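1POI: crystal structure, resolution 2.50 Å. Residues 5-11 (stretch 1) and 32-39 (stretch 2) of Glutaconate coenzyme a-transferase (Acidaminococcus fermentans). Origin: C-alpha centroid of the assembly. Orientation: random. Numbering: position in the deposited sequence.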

# COMPACT_ATOMS: atom_id res chain seq x y z
N THR A 5 -19.52 -24.18 -5.91
CA THR A 5 -20.10 -24.17 -4.57
C THR A 5 -19.38 -25.13 -3.64
O THR A 5 -18.80 -26.10 -4.08
CB THR A 5 -21.60 -24.51 -4.59
OG1 THR A 5 -21.80 -25.93 -4.44
CG2 THR A 5 -22.24 -24.02 -5.88
N LEU A 6 -19.46 -24.88 -2.34
CA LEU A 6 -18.78 -25.73 -1.38
C LEU A 6 -19.38 -27.13 -1.33
O LEU A 6 -18.74 -28.05 -0.82
CB LEU A 6 -18.76 -25.09 0.03
CG LEU A 6 -18.05 -25.90 1.11
CD1 LEU A 6 -16.63 -26.17 0.68
CD2 LEU A 6 -18.06 -25.22 2.45
N LYS A 7 -20.59 -27.30 -1.86
CA LYS A 7 -21.21 -28.64 -1.85
C LYS A 7 -20.66 -29.43 -3.02
O LYS A 7 -20.13 -30.53 -2.84
CB LYS A 7 -22.74 -28.57 -1.96
CG LYS A 7 -23.38 -29.97 -2.07
CD LYS A 7 -24.90 -29.95 -1.99
CE LYS A 7 -25.40 -29.67 -0.56
NZ LYS A 7 -24.99 -30.69 0.47
N ASP A 8 -20.75 -28.84 -4.20
CA ASP A 8 -20.24 -29.45 -5.40
C ASP A 8 -18.75 -29.81 -5.28
O ASP A 8 -18.37 -30.98 -5.44
CB ASP A 8 -20.47 -28.51 -6.58
CG ASP A 8 -21.95 -28.30 -6.89
OD1 ASP A 8 -22.79 -29.18 -6.54
OD2 ASP A 8 -22.29 -27.26 -7.49
N ALA A 9 -17.94 -28.83 -4.89
CA ALA A 9 -16.51 -29.03 -4.74
C ALA A 9 -16.16 -30.17 -3.81
O ALA A 9 -15.43 -31.08 -4.17
CB ALA A 9 -15.85 -27.75 -4.27
N ILE A 10 -16.69 -30.14 -2.60
CA ILE A 10 -16.42 -31.20 -1.64
C ILE A 10 -16.79 -32.60 -2.14
O ILE A 10 -16.09 -33.58 -1.88
CB ILE A 10 -17.16 -30.90 -0.33
CG1 ILE A 10 -16.45 -29.74 0.38
CG2 ILE A 10 -17.33 -32.16 0.50
CD1 ILE A 10 -15.06 -30.08 1.00
N ALA A 11 -17.92 -32.69 -2.85
CA ALA A 11 -18.43 -33.95 -3.38
C ALA A 11 -17.52 -34.51 -4.46
O ALA A 11 -17.28 -35.72 -4.52
CB ALA A 11 -19.81 -33.74 -3.94
N TYR A 32 -12.94 -24.27 8.52
CA TYR A 32 -14.19 -24.72 9.15
C TYR A 32 -15.41 -24.90 8.24
O TYR A 32 -16.06 -25.93 8.31
CB TYR A 32 -14.56 -23.83 10.35
CG TYR A 32 -13.88 -24.27 11.62
CD1 TYR A 32 -14.35 -25.36 12.33
CD2 TYR A 32 -12.74 -23.64 12.08
CE1 TYR A 32 -13.69 -25.81 13.44
CE2 TYR A 32 -12.08 -24.09 13.20
CZ TYR A 32 -12.57 -25.18 13.87
OH TYR A 32 -11.90 -25.69 14.95
N ALA A 33 -15.72 -23.93 7.38
CA ALA A 33 -16.89 -24.09 6.51
C ALA A 33 -16.85 -25.46 5.83
O ALA A 33 -17.82 -26.21 5.89
CB ALA A 33 -16.95 -23.00 5.46
N ALA A 34 -15.67 -25.79 5.31
CA ALA A 34 -15.41 -27.05 4.62
C ALA A 34 -15.56 -28.24 5.54
O ALA A 34 -16.24 -29.20 5.20
CB ALA A 34 -14.02 -27.03 4.02
N VAL A 35 -14.89 -28.22 6.69
CA VAL A 35 -14.99 -29.34 7.60
C VAL A 35 -16.46 -29.61 7.93
O VAL A 35 -16.84 -30.73 8.26
CB VAL A 35 -14.16 -29.11 8.86
CG1 VAL A 35 -14.58 -30.06 9.99
CG2 VAL A 35 -12.72 -29.33 8.54
N PHE A 36 -17.29 -28.60 7.76
CA PHE A 36 -18.70 -28.81 8.03
C PHE A 36 -19.34 -29.64 6.94
O PHE A 36 -20.10 -30.55 7.25
CB PHE A 36 -19.44 -27.47 8.18
CG PHE A 36 -19.52 -27.00 9.60
CD1 PHE A 36 -18.57 -27.41 10.53
CD2 PHE A 36 -20.56 -26.17 10.01
CE1 PHE A 36 -18.66 -27.02 11.87
CE2 PHE A 36 -20.65 -25.76 11.35
CZ PHE A 36 -19.69 -26.19 12.28
N GLU A 37 -19.02 -29.36 5.69
CA GLU A 37 -19.58 -30.08 4.55
C GLU A 37 -19.07 -31.54 4.50
O GLU A 37 -19.81 -32.46 4.14
CB GLU A 37 -19.28 -29.34 3.25
CG GLU A 37 -20.10 -29.84 2.09
CD GLU A 37 -21.52 -29.29 2.04
OE1 GLU A 37 -21.86 -28.36 2.82
OE2 GLU A 37 -22.31 -29.77 1.18
N ILE A 38 -17.82 -31.75 4.86
CA ILE A 38 -17.28 -33.10 4.90
C ILE A 38 -18.22 -33.90 5.81
O ILE A 38 -18.82 -34.89 5.38
CB ILE A 38 -15.83 -33.09 5.44
CG1 ILE A 38 -14.87 -32.68 4.32
CG2 ILE A 38 -15.46 -34.43 6.01
CD1 ILE A 38 -13.41 -32.45 4.78
N LEU A 39 -18.43 -33.43 7.03
CA LEU A 39 -19.33 -34.12 7.97
C LEU A 39 -20.75 -34.27 7.41
O LEU A 39 -21.31 -35.37 7.34
CB LEU A 39 -19.43 -33.35 9.28
CG LEU A 39 -18.25 -33.50 10.22
CD1 LEU A 39 -18.54 -32.74 11.49
CD2 LEU A 39 -18.05 -34.95 10.52

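Two helical segments of one chain, residues 6-11 and 32-39, cross obliquely in a small, mostly apolar contact that is closed along one side by a salt bridge between Lys 7 and Glu 37. Their axes approach to 9.9 Å with an angle of 65° between the N-to-C directions, and 335 Å² of surface is buried, counting both sides. The backbones come nearest at three pairs, with CA-CA distances of 7.0 Å for Leu 6 and Ala 34, 6.8 Å for Lys 7 and Glu 37, and 6.9 Å for Ile 10 and Ile 38.

Leu 6 and Ile 10 lie one helical turn apart, and both direct their CA-to-CB bonds toward the second helix. Leu 6 (chi1 t, chi2 p) straddles two alanines: its CD2 lies 3.9 Å from Ala 33 CB, and its CD1 lies 4.3 Å from Ala 34 CB. Leu 6 also meets the backbone beside these alanines, with CD2 3.6 Å from Ala 33 O and 3.8 Å from Ala 34 N; these are packing contacts, since a methyl group offers no conventional hydrogen bond. Ile 10 (chi1 m, chi2 m) extends the apolar patch, its CD1 reaching to 4.2 Å from Ile 38 CG1 and 4.4 Å from Ala 34 CB.

Glu 37 has the largest area covered by the opposing stretch, 99 Å², and serves both the apolar and the polar parts of the contact. Its CB-to-CG segment packs against the first helix, with Glu 37 CG 3.7 Å from Leu 6 O and 3.9 Å from Ile 10 CG2. The chain then carries its carboxylate to Lys 7, where NZ donates a hydrogen bond to Glu 37 OE2 at 2.9 Å within the salt bridge. The CA-to-CB bond of Lys 7 points sideways; chi1 and chi2 are both t, and chi3 and chi4 are both m, a bend that leaves NZ beside the Glu 37 carboxylate. Glu 37 is buried, whereas Lys 7 is exposed.

Thr 5 stands outside the contact but caps the start of the first helix. Its OG1 accepts from Asp 8 N at 3.1 Å in a nearly straight bond (171°), and from Lys 7 N at 3.2 Å in a weak, more bent one (135°), satisfying amides at the helix's first turn.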